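Local coordinates for ribosomal protein L11 methyltransferase (Lactobacillus delbrueckii subsp. bulgaricus ATCC BAA-365, PDB 3GRZ), which probably trimethylates lysine side chains of ribosomal protein L11 using S-adenosyl-L-methionine, through the C-terminal methyltransferase domain that this chain represents, at residues B[21-24]-B[29-32]; B[47-52]-B[181-186]; B[73-78]-B[84-89]; B[116-121]-B[142-147]; B[133-138]-B[166-171]. One frame throughout, in Å; residues are numbered along the deposited sequence.

Contact 1: residues B[21-24]-B[29-32]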
# COMPACT_ATOMS: atom_id res chain seq x y z
N TYR B 21 17.07 13.77 10.56
CA TYR B 21 15.61 13.79 10.49
C TYR B 21 14.94 13.01 11.61
O TYR B 21 15.25 11.85 11.85
CB TYR B 21 15.13 13.28 9.13
CG TYR B 21 13.63 13.36 8.97
CD1 TYR B 21 12.97 14.60 8.99
CD2 TYR B 21 12.86 12.21 8.80
CE1 TYR B 21 11.60 14.69 8.84
CE2 TYR B 21 11.48 12.29 8.65
CZ TYR B 21 10.86 13.53 8.67
OH TYR B 21 9.50 13.63 8.53
N GLN B 22 14.02 13.68 12.30
CA GLN B 22 13.23 13.04 13.34
C GLN B 22 11.78 12.98 12.87
O GLN B 22 11.13 14.03 12.75
CB GLN B 22 13.36 13.80 14.67
CG GLN B 22 14.79 13.86 15.25
CD GLN B 22 15.39 12.48 15.51
OE1 GLN B 22 14.78 11.63 16.16
NE2 GLN B 22 16.60 12.26 15.01
N PRO B 23 11.28 11.77 12.56
CA PRO B 23 9.90 11.66 12.09
C PRO B 23 8.92 11.89 13.23
O PRO B 23 9.20 11.51 14.38
CB PRO B 23 9.82 10.22 11.57
CG PRO B 23 10.87 9.48 12.30
CD PRO B 23 11.97 10.46 12.60
N VAL B 24 7.79 12.52 12.92
CA VAL B 24 6.71 12.72 13.89
C VAL B 24 6.15 11.39 14.42
O VAL B 24 5.82 11.28 15.61
CB VAL B 24 5.63 13.73 13.37
CG1 VAL B 24 4.85 13.17 12.16
CG2 VAL B 24 4.68 14.15 14.49
N GLU B 29 9.76 3.98 9.71
CA GLU B 29 11.12 3.58 9.36
C GLU B 29 11.80 4.61 8.45
O GLU B 29 11.22 5.06 7.45
CB GLU B 29 11.10 2.20 8.69
CG GLU B 29 12.43 1.51 8.64
CD GLU B 29 12.85 0.91 9.97
OE1 GLU B 29 13.99 1.19 10.40
OE2 GLU B 29 12.06 0.16 10.59
N ILE B 30 13.01 5.01 8.82
CA ILE B 30 13.77 5.96 8.02
C ILE B 30 14.88 5.22 7.30
O ILE B 30 15.73 4.57 7.92
CB ILE B 30 14.35 7.11 8.89
CG1 ILE B 30 13.23 7.84 9.66
CG2 ILE B 30 15.16 8.09 8.04
CD1 ILE B 30 12.02 8.32 8.83
N ILE B 31 14.86 5.28 5.97
CA ILE B 31 15.90 4.64 5.19
C ILE B 31 16.86 5.70 4.66
O ILE B 31 16.47 6.57 3.87
CB ILE B 31 15.34 3.75 4.07
CG1 ILE B 31 14.54 2.59 4.68
CG2 ILE B 31 16.46 3.22 3.17
CD1 ILE B 31 13.92 1.67 3.65
N ARG B 32 18.09 5.65 5.15
CA ARG B 32 19.14 6.55 4.69
C ARG B 32 19.82 6.02 3.43
O ARG B 32 20.19 4.85 3.33
CB ARG B 32 20.15 6.81 5.81
CG ARG B 32 19.50 7.45 7.02
CD ARG B 32 20.49 7.89 8.09
NE ARG B 32 19.81 8.75 9.07
CZ ARG B 32 19.73 10.07 8.96
NH1 ARG B 32 19.09 10.77 9.89
NH2 ARG B 32 20.30 10.70 7.94
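Two chain bends at Ile30 carry its tip across to Tyr21 and Pro23: chi1 of -57° sets CG1 beside the backbone N, and chi2 of -51° then folds CD1 back instead of letting the chain run straight. Tyr21 answers with its CG turned away from its own N (chi1 -176°), which swings the ring in beside that methyl. Ile30 CD1 arrives at the ring's edge, in its plane, 4.0 Å from Tyr21 CD2 and much the same from CE2. Pro23 adds a second contact, with Pro23 CG 3.8 Å from Ile30 CD1 and 3.9 Å from Ile30 CG1. Within the loop, Pro23 N sits over one face of the Tyr21 ring, displaced toward the rim, and the ring edge and the proline ring both border the isoleucine methyl. A serine in place of Ile30 would probably leave the Tyr21 edge and the Pro23 ring facing a gap where CD1 now sits. In one of its two conformers, so with some doubt, Arg32 NH1 lies 3.7 Å from Tyr21 N without bonding it; Arg32 NH2 bonds Glu19 O. Tyr21 N itself is buried without a partner. No hydrogen bond joins the two segments. Here the crossover loop between two parallel strands folds back onto the second: strand 29-33 pairs with 12-16 through Glu29 and Ile31, Tyr21 also rests on Val15 and Ile30 on Ala13, while Ile31 packs against helix 73-80.

Contact 2: residues B[47-52]-B[181-186]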
# COMPACT_ATOMS: atom_id res chain seq x y z
N THR B 47 9.31 3.40 -6.91
CA THR B 47 9.73 2.94 -5.60
C THR B 47 8.51 2.77 -4.69
O THR B 47 8.37 1.74 -4.05
CB THR B 47 10.81 3.88 -4.98
OG1 THR B 47 11.99 3.80 -5.77
CG2 THR B 47 11.15 3.50 -3.55
N GLN B 48 7.63 3.77 -4.65
CA GLN B 48 6.44 3.71 -3.81
C GLN B 48 5.51 2.53 -4.20
O GLN B 48 4.98 1.86 -3.33
CB GLN B 48 5.66 5.02 -3.86
CG GLN B 48 4.43 5.04 -2.93
CD GLN B 48 3.63 6.32 -3.04
OE1 GLN B 48 2.99 6.58 -4.06
NE2 GLN B 48 3.67 7.13 -1.98
N LEU B 49 5.32 2.29 -5.50
CA LEU B 49 4.45 1.19 -5.95
C LEU B 49 4.99 -0.14 -5.47
O LEU B 49 4.26 -0.96 -4.88
CB LEU B 49 4.25 1.21 -7.48
CG LEU B 49 3.60 2.48 -8.05
CD1 LEU B 49 3.31 2.36 -9.54
CD2 LEU B 49 2.34 2.87 -7.27
N ALA B 50 6.29 -0.35 -5.68
CA ALA B 50 6.97 -1.57 -5.21
C ALA B 50 6.85 -1.72 -3.68
O ALA B 50 6.49 -2.79 -3.19
CB ALA B 50 8.43 -1.58 -5.65
N MET B 51 7.10 -0.63 -2.94
CA MET B 51 6.97 -0.63 -1.48
C MET B 51 5.58 -0.98 -0.96
O MET B 51 5.47 -1.69 0.05
CB MET B 51 7.39 0.72 -0.87
CG MET B 51 8.88 0.97 -0.88
SD MET B 51 9.83 -0.29 -0.01
CE MET B 51 8.77 -0.64 1.42
N LEU B 52 4.54 -0.46 -1.61
CA LEU B 52 3.15 -0.79 -1.24
C LEU B 52 2.87 -2.28 -1.45
O LEU B 52 2.18 -2.90 -0.64
CB LEU B 52 2.14 0.05 -2.03
CG LEU B 52 2.11 1.55 -1.72
CD1 LEU B 52 1.14 2.30 -2.65
CD2 LEU B 52 1.78 1.81 -0.25
N LEU B 181 -3.08 -7.60 -7.96
CA LEU B 181 -3.20 -6.16 -7.72
C LEU B 181 -2.42 -5.38 -8.76
O LEU B 181 -1.25 -5.66 -9.02
CB LEU B 181 -2.74 -5.79 -6.31
CG LEU B 181 -2.65 -4.30 -5.95
CD1 LEU B 181 -4.03 -3.61 -5.80
CD2 LEU B 181 -1.84 -4.11 -4.69
N LYS B 182 -3.10 -4.43 -9.38
CA LYS B 182 -2.51 -3.53 -10.35
C LYS B 182 -2.57 -2.12 -9.77
O LYS B 182 -3.62 -1.67 -9.30
CB LYS B 182 -3.29 -3.62 -11.66
CG LYS B 182 -2.80 -2.66 -12.75
CD LYS B 182 -3.55 -2.88 -14.06
CE LYS B 182 -4.90 -2.16 -14.08
NZ LYS B 182 -5.72 -2.53 -15.28
N MET B 183 -1.44 -1.43 -9.78
CA MET B 183 -1.40 -0.06 -9.27
C MET B 183 -0.89 0.85 -10.37
O MET B 183 0.01 0.46 -11.10
CB MET B 183 -0.49 0.04 -8.05
CG MET B 183 -1.00 -0.61 -6.77
SD MET B 183 0.28 -0.61 -5.47
CE MET B 183 1.33 -1.92 -6.02
N ARG B 184 -1.47 2.03 -10.53
CA ARG B 184 -1.00 2.96 -11.51
C ARG B 184 -0.90 4.35 -10.92
O ARG B 184 -1.90 4.91 -10.45
CB ARG B 184 -1.91 2.98 -12.75
CG ARG B 184 -1.50 4.10 -13.70
CD ARG B 184 -2.01 3.95 -15.09
NE ARG B 184 -1.61 5.10 -15.89
CZ ARG B 184 -2.00 5.32 -17.14
NH1 ARG B 184 -1.60 6.41 -17.78
NH2 ARG B 184 -2.79 4.44 -17.74
N ALA B 185 0.32 4.90 -10.94
CA ALA B 185 0.59 6.28 -10.53
C ALA B 185 1.30 7.02 -11.67
O ALA B 185 2.43 6.66 -12.04
CB ALA B 185 1.43 6.33 -9.25
N GLY B 186 0.65 8.05 -12.21
CA GLY B 186 1.16 8.74 -13.40
C GLY B 186 1.14 7.77 -14.56
O GLY B 186 0.13 7.13 -14.81
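Leu49 CD2 fits between two side chains of the strand, 4.1 Å from Met183 CB and equally 4.1 Å from Ala185 CB. Met183 passes Leu49 in the opposite direction, reaching over the helix backbone: its chain bends at the end (chi3 -76°), which places Met183 CE 3.3 Å from Leu49 O. The sulfur just before it lies alongside the next turn, with Met183 SD 4.0 Å from Leu52 CB. Everything that meets across the interface is buried, and no hydrogen bond crosses it; methyls, sulfur and one carbonyl oxygen do the work. One shell out, the helix is held by its own i to i+4 backbone bonds, Leu52 N to Gln48 O, so that Leu49 and Leu52 present themselves on one side. At the strand's far end Arg184 NE donates an almost straight bond (175°) to Gly186 O at 2.9 Å, in the guanidinium plane, and Arg184 also makes a cation-pi contact with Tyr162. Thr47, a predicted S-adenosyl-L-methionine ligand, begins this same piece of helix. The segment axes run close to antiparallel, at 155° and 9.4 Å apart. Helix 44-57 thus covers strand 177-185, which hydrogen-bonds to strand 188-195 and to an antiparallel strand of the second subunit, probably the equivalent one, where Met183 packs on Met183 of that subunit and the sheet continues through the dimer.

Contact 3: residues B[73-78]-B[84-89]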
# COMPACT_ATOMS: atom_id res chain seq x y z
N ILE B 73 17.52 0.01 -2.21
CA ILE B 73 16.38 0.55 -1.43
C ILE B 73 15.33 -0.53 -1.06
O ILE B 73 14.97 -0.66 0.12
CB ILE B 73 15.73 1.81 -2.13
CG1 ILE B 73 14.52 2.34 -1.36
CG2 ILE B 73 15.32 1.54 -3.59
CD1 ILE B 73 14.84 2.91 -0.02
N LEU B 74 14.89 -1.30 -2.05
CA LEU B 74 13.85 -2.31 -1.81
C LEU B 74 14.35 -3.49 -0.98
O LEU B 74 13.62 -3.99 -0.12
CB LEU B 74 13.22 -2.78 -3.12
CG LEU B 74 12.57 -1.73 -4.04
CD1 LEU B 74 12.01 -2.40 -5.28
CD2 LEU B 74 11.48 -0.92 -3.32
N ALA B 75 15.61 -3.90 -1.19
CA ALA B 75 16.22 -4.95 -0.35
C ALA B 75 16.28 -4.49 1.10
O ALA B 75 15.94 -5.25 2.01
CB ALA B 75 17.62 -5.31 -0.87
N ILE B 76 16.68 -3.24 1.31
CA ILE B 76 16.76 -2.66 2.65
C ILE B 76 15.38 -2.57 3.33
O ILE B 76 15.21 -2.92 4.48
CB ILE B 76 17.45 -1.27 2.61
CG1 ILE B 76 18.94 -1.44 2.26
CG2 ILE B 76 17.29 -0.49 3.94
CD1 ILE B 76 19.58 -0.16 1.68
N ALA B 77 14.39 -2.08 2.58
CA ALA B 77 13.04 -1.97 3.08
C ALA B 77 12.44 -3.33 3.42
O ALA B 77 11.80 -3.48 4.46
CB ALA B 77 12.19 -1.29 2.07
N ALA B 78 12.68 -4.32 2.57
CA ALA B 78 12.23 -5.68 2.84
C ALA B 78 12.83 -6.21 4.13
O ALA B 78 12.12 -6.82 4.94
CB ALA B 78 12.57 -6.61 1.66
N LYS B 84 12.60 -12.92 6.06
CA LYS B 84 13.33 -14.08 6.58
C LYS B 84 14.76 -14.11 6.04
O LYS B 84 15.67 -14.64 6.68
CB LYS B 84 12.59 -15.38 6.22
CG LYS B 84 13.01 -16.60 7.03
CD LYS B 84 12.43 -17.90 6.48
CE LYS B 84 10.97 -18.08 6.85
NZ LYS B 84 10.39 -19.34 6.28
N SER B 85 14.96 -13.55 4.85
CA SER B 85 16.27 -13.42 4.25
C SER B 85 16.12 -12.52 3.04
O SER B 85 15.02 -12.39 2.50
CB SER B 85 16.85 -14.77 3.83
OG SER B 85 16.08 -15.34 2.78
N VAL B 86 17.22 -11.88 2.64
CA VAL B 86 17.22 -11.00 1.46
C VAL B 86 18.46 -11.25 0.61
O VAL B 86 19.59 -11.18 1.10
CB VAL B 86 17.15 -9.48 1.82
CG1 VAL B 86 16.98 -8.65 0.55
CG2 VAL B 86 16.00 -9.16 2.77
N LEU B 87 18.23 -11.58 -0.65
CA LEU B 87 19.27 -11.57 -1.66
C LEU B 87 18.98 -10.41 -2.60
O LEU B 87 17.86 -10.26 -3.09
CB LEU B 87 19.30 -12.88 -2.46
CG LEU B 87 20.24 -12.88 -3.68
CD1 LEU B 87 21.73 -12.77 -3.26
CD2 LEU B 87 20.02 -14.13 -4.52
N ALA B 88 19.99 -9.57 -2.83
CA ALA B 88 19.87 -8.46 -3.76
C ALA B 88 20.83 -8.70 -4.93
O ALA B 88 22.02 -8.98 -4.72
CB ALA B 88 20.18 -7.15 -3.04
N THR B 89 20.30 -8.62 -6.16
CA THR B 89 21.12 -8.84 -7.36
C THR B 89 21.17 -7.63 -8.29
O THR B 89 20.21 -6.85 -8.35
CB THR B 89 20.67 -10.08 -8.20
OG1 THR B 89 19.50 -9.75 -8.96
CG2 THR B 89 20.38 -11.28 -7.31
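Ala75, Ala78, Val86 and Ala88 meet here without a ring, amide or guanidinium among their side chains; the one flat group engaged is the Ala75 peptide carbonyl, whose O lies 3.8 Å from Val86 CG1 and 4.0 Å from Val86 CG2. The rest is methyl against methyl. Ala75 CB sits where two strand residues converge, 3.7 Å from Val86 CG1 and 3.8 Å from Ala88 CB. Val86 has CG1 swung away from its own backbone N (chi1 -173°), which aims that branch at Ala75 and turns the other, CG2, toward Ala78 CB at 4.4 Å. Helix and strand run antiparallel, 178° between their axes and 8.7 Å apart. They are the second half of the beta-alpha-beta unit made by strand 63-67, helix 73-80 and strand 85-90, the Rossmann-like portion in which Gly68 and Asp90 are predicted to bind S-adenosyl-L-methionine. Ala75 closes a GxGxxA-type pattern with Gly70 and Gly72, consistent with that role. The side-chain contacts are all apolar and short, and only the Ala75 carbonyl oxygen brings in a polar atom, so it is close-range fit, with alanines on both sides, that lets the helix lie tight on its strand.

Contact 4: residues B[116-121]-B[142-147]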
# COMPACT_ATOMS: atom_id res chain seq x y z
N THR B 116 25.05 -10.45 -10.83
CA THR B 116 24.49 -11.37 -11.81
C THR B 116 23.34 -10.71 -12.56
O THR B 116 22.68 -9.80 -12.04
CB THR B 116 24.04 -12.74 -11.18
OG1 THR B 116 23.73 -13.65 -12.23
CG2 THR B 116 22.82 -12.60 -10.23
N SER B 117 23.11 -11.19 -13.77
CA SER B 117 22.01 -10.71 -14.60
C SER B 117 20.74 -11.49 -14.30
O SER B 117 20.68 -12.71 -14.49
CB SER B 117 22.39 -10.82 -16.08
OG SER B 117 21.38 -10.25 -16.88
N LEU B 118 19.71 -10.77 -13.83
CA LEU B 118 18.41 -11.34 -13.46
C LEU B 118 18.56 -12.41 -12.40
O LEU B 118 19.04 -12.12 -11.31
CB LEU B 118 17.62 -11.81 -14.69
CG LEU B 118 17.32 -10.65 -15.65
CD1 LEU B 118 16.67 -11.17 -16.91
CD2 LEU B 118 16.44 -9.60 -14.98
N LEU B 119 18.17 -13.64 -12.71
CA LEU B 119 18.34 -14.74 -11.76
C LEU B 119 19.23 -15.86 -12.30
O LEU B 119 19.12 -17.00 -11.84
CB LEU B 119 16.98 -15.29 -11.30
CG LEU B 119 16.11 -14.36 -10.44
CD1 LEU B 119 14.68 -14.87 -10.38
CD2 LEU B 119 16.69 -14.18 -9.03
N ALA B 120 20.11 -15.51 -13.24
CA ALA B 120 21.14 -16.42 -13.73
C ALA B 120 22.05 -16.81 -12.58
O ALA B 120 22.55 -15.95 -11.84
CB ALA B 120 21.95 -15.78 -14.86
N ASP B 121 22.22 -18.11 -12.40
CA ASP B 121 23.15 -18.63 -11.41
C ASP B 121 22.70 -18.37 -9.97
O ASP B 121 23.50 -18.47 -9.03
CB ASP B 121 24.55 -18.06 -11.66
CG ASP B 121 25.15 -18.54 -12.97
OD1 ASP B 121 25.44 -19.75 -13.09
OD2 ASP B 121 25.33 -17.71 -13.89
N ILE B 142 10.48 -12.75 -16.58
CA ILE B 142 9.25 -13.55 -16.44
C ILE B 142 9.48 -15.09 -16.55
O ILE B 142 9.11 -15.81 -15.62
CB ILE B 142 8.06 -12.99 -17.30
CG1 ILE B 142 7.51 -11.69 -16.68
CG2 ILE B 142 6.94 -14.02 -17.41
CD1 ILE B 142 6.71 -10.80 -17.63
N PRO B 143 10.14 -15.58 -17.64
CA PRO B 143 10.34 -17.05 -17.74
C PRO B 143 11.29 -17.67 -16.71
O PRO B 143 11.36 -18.90 -16.61
CB PRO B 143 10.92 -17.24 -19.15
CG PRO B 143 10.69 -15.97 -19.87
CD PRO B 143 10.72 -14.90 -18.81
N GLN B 144 12.00 -16.83 -15.94
CA GLN B 144 12.89 -17.30 -14.88
C GLN B 144 12.21 -17.42 -13.53
O GLN B 144 12.76 -18.03 -12.62
CB GLN B 144 14.12 -16.39 -14.74
CG GLN B 144 14.88 -16.11 -16.02
CD GLN B 144 16.27 -15.52 -15.78
OE1 GLN B 144 16.67 -15.29 -14.64
NE2 GLN B 144 17.01 -15.29 -16.86
N LEU B 145 11.01 -16.84 -13.40
CA LEU B 145 10.32 -16.73 -12.10
C LEU B 145 9.94 -18.07 -11.50
O LEU B 145 10.22 -18.32 -10.33
CB LEU B 145 9.08 -15.85 -12.20
CG LEU B 145 9.23 -14.34 -12.44
CD1 LEU B 145 7.86 -13.73 -12.70
CD2 LEU B 145 9.93 -13.65 -11.25
N ASP B 146 9.31 -18.92 -12.31
CA ASP B 146 8.82 -20.24 -11.87
C ASP B 146 9.84 -21.09 -11.10
O ASP B 146 9.56 -21.56 -9.99
CB ASP B 146 8.28 -21.04 -13.06
CG ASP B 146 7.86 -22.44 -12.68
OD1 ASP B 146 6.93 -22.58 -11.85
OD2 ASP B 146 8.46 -23.40 -13.21
N SER B 147 11.03 -21.27 -11.69
CA SER B 147 12.09 -22.08 -11.07
C SER B 147 12.77 -21.45 -9.83
O SER B 147 13.56 -22.11 -9.15
CB SER B 147 13.16 -22.45 -12.10
OG SER B 147 13.74 -21.29 -12.69
O HOH W 1 19.49 -13.74 -16.76
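A type II' turn from Ser117 to Ala120, in the loop that follows strand 112-115, is gripped by Gln144 near the end of helix 135-145. Leu118 takes the first corner with the positive phi this turn requires, and Ala120 N closes it on Ser117 O. The Leu119 N at the second corner is met by Gln144 OE1 at 2.9 Å, a bent bond (141° at the hydrogen) with the donor tilted 17° from the carbonyl plane. Around that oxygen stand Leu119 CB at 3.4 Å and Leu118 CB at 3.6 Å from Gln144 OE1. The other end of the amide works through water: Gln144 NE2 donates to a water 2.9 Å away, and the same water donates to Ser117 O at 2.8 Å. A leucine in place of Gln144 would probably leave Leu119 N without its acceptor and the bridging water without one of its two partners. Beyond the two segments, Leu118 packs on Ile137 and Leu141 of the same helix, and its O makes a weak hydrogen bond to Thr89 OG1. With OE1 accepting and NE2 donating, the rotation of the amide is fixed, and one side chain ties the turn's corner to the helix directly and its first carbonyl through a water.

Contact 5: residues B[133-138]-B[166-171]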
# COMPACT_ATOMS: atom_id res chain seq x y z
N ILE B 133 12.35 -2.68 -12.41
CA ILE B 133 13.21 -2.53 -13.57
C ILE B 133 12.30 -2.34 -14.80
O ILE B 133 11.09 -2.61 -14.74
CB ILE B 133 14.19 -3.74 -13.75
CG1 ILE B 133 13.43 -5.06 -13.79
CG2 ILE B 133 15.25 -3.79 -12.63
CD1 ILE B 133 14.30 -6.33 -13.71
N LEU B 134 12.88 -1.86 -15.88
CA LEU B 134 12.12 -1.54 -17.09
C LEU B 134 11.54 -2.78 -17.74
O LEU B 134 12.08 -3.88 -17.59
CB LEU B 134 12.97 -0.72 -18.06
CG LEU B 134 13.54 0.58 -17.48
CD1 LEU B 134 14.46 1.25 -18.47
CD2 LEU B 134 12.45 1.55 -17.00
N ALA B 135 10.42 -2.59 -18.43
CA ALA B 135 9.55 -3.68 -18.88
C ALA B 135 10.21 -4.68 -19.83
O ALA B 135 9.90 -5.86 -19.77
CB ALA B 135 8.29 -3.12 -19.48
N GLU B 136 11.11 -4.22 -20.70
CA GLU B 136 11.81 -5.15 -21.60
C GLU B 136 12.73 -6.12 -20.87
O GLU B 136 12.89 -7.26 -21.30
CB GLU B 136 12.53 -4.45 -22.75
CG GLU B 136 13.43 -3.29 -22.40
CD GLU B 136 12.70 -1.96 -22.44
OE1 GLU B 136 12.47 -1.41 -23.56
OE2 GLU B 136 12.34 -1.50 -21.34
N ILE B 137 13.31 -5.68 -19.75
CA ILE B 137 14.11 -6.55 -18.89
C ILE B 137 13.18 -7.46 -18.08
O ILE B 137 13.48 -8.65 -17.90
CB ILE B 137 15.04 -5.74 -17.94
CG1 ILE B 137 15.82 -4.68 -18.74
CG2 ILE B 137 16.03 -6.66 -17.21
CD1 ILE B 137 16.39 -3.56 -17.89
N LEU B 138 12.05 -6.92 -17.62
CA LEU B 138 11.02 -7.74 -16.95
C LEU B 138 10.54 -8.91 -17.82
O LEU B 138 10.35 -10.02 -17.31
CB LEU B 138 9.82 -6.91 -16.51
CG LEU B 138 10.03 -5.97 -15.32
CD1 LEU B 138 8.78 -5.12 -15.13
CD2 LEU B 138 10.34 -6.74 -14.05
N PRO B 166 0.21 -4.36 -21.72
CA PRO B 166 -0.25 -5.52 -22.51
C PRO B 166 0.79 -6.63 -22.73
O PRO B 166 0.47 -7.80 -22.52
CB PRO B 166 -0.66 -4.88 -23.84
CG PRO B 166 -1.14 -3.53 -23.46
CD PRO B 166 -0.18 -3.09 -22.37
N LYS B 167 2.02 -6.25 -23.11
CA LYS B 167 3.11 -7.21 -23.32
C LYS B 167 3.47 -7.95 -22.04
O LYS B 167 3.71 -9.16 -22.06
CB LYS B 167 4.34 -6.53 -23.91
CG LYS B 167 4.22 -6.17 -25.39
CD LYS B 167 5.34 -5.24 -25.84
CE LYS B 167 6.50 -5.99 -26.48
NZ LYS B 167 6.25 -6.28 -27.92
N ILE B 168 3.51 -7.21 -20.92
CA ILE B 168 3.75 -7.79 -19.59
C ILE B 168 2.60 -8.75 -19.20
O ILE B 168 2.85 -9.90 -18.79
CB ILE B 168 3.94 -6.69 -18.50
CG1 ILE B 168 5.14 -5.77 -18.84
CG2 ILE B 168 4.08 -7.32 -17.11
CD1 ILE B 168 6.49 -6.43 -18.73
N GLU B 169 1.36 -8.28 -19.34
CA GLU B 169 0.18 -9.10 -19.04
C GLU B 169 0.13 -10.41 -19.84
O GLU B 169 -0.22 -11.45 -19.30
CB GLU B 169 -1.10 -8.31 -19.26
CG GLU B 169 -1.38 -7.28 -18.17
CD GLU B 169 -2.68 -6.50 -18.38
OE1 GLU B 169 -3.12 -6.34 -19.54
OE2 GLU B 169 -3.26 -6.04 -17.37
N GLN B 170 0.49 -10.34 -21.12
CA GLN B 170 0.47 -11.51 -22.01
C GLN B 170 1.55 -12.51 -21.61
O GLN B 170 1.26 -13.70 -21.48
CB GLN B 170 0.64 -11.06 -23.46
CG GLN B 170 0.16 -12.07 -24.50
CD GLN B 170 0.67 -11.73 -25.90
OE1 GLN B 170 0.54 -10.60 -26.37
NE2 GLN B 170 1.26 -12.73 -26.56
N ALA B 171 2.76 -12.02 -21.38
CA ALA B 171 3.88 -12.85 -20.89
C ALA B 171 3.63 -13.51 -19.53
O ALA B 171 4.03 -14.66 -19.33
CB ALA B 171 5.16 -12.07 -20.88
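Ile168 reaches from helix 165-174 into the start of helix 135-145, and its longer branch does all the touching between the two segments. From CB the chain goes to CG1, placed beside the backbone N by chi1 of -59°, and this methylene grazes Ala135 CB at 4.2 Å. A second bend (chi2 -70°) carries CD1 over the first turn of the facing helix. There the methyl has three neighbours: Ala135 O at 3.6 Å, Ala135 CB at 3.8 Å and, from the next turn, Leu138 CB at 4.0 Å from Ile168 CD1. So the tip nestles against the backbone carbonyl of Ala135 with an alanine and a leucine beside it, and the short side chain at Ala135 is consistent with the close approach, 7.1 Å between Ala135 CA and Ile168 CA. Helix 135-145 starts here, with Leu134 at its N-cap position and Leu138 N bonding Leu134 O. No hydrogen bond links the segments; the contact is apolar and buried, though small. Ile168 also touches Leu139 and Ile160, while Leu138 turns onto Phe157 and Ile160, and further along Ala171 meets Leu139 and Ile142. Both helices therefore share strand 153-161 beneath them. Two helices side by side on a shared strand, one leading into it and the other leaving it, are characteristic of the alpha/beta Rossmann-like methyltransferase fold, with Asn132, a predicted S-adenosyl-L-methionine ligand, just before the first of them.

In the fold
Contact 1 stands apart, on the small three-stranded sheet of the N-terminal part of this chain, its centre about 34 Å from those of contacts 4 and 5. It joins the core where Ile31 packs on Ile73, Ile76 and Ala77 of contact 3. Contact 2, closed last, encloses contacts 3, 4 and 5 along the chain; it touches contact 3 through Met51 and Ala50 against Leu74 and Ala77. Contact 3 precedes contact 4 and meets it at Thr89. Contacts 4 and 5 interlock in sequence, share helix 135-145 and lie about 14 Å apart, centre to centre. Contacts 2 to 5 thus fasten helices and loops around the seven-stranded sheet that carries the predicted cofactor site.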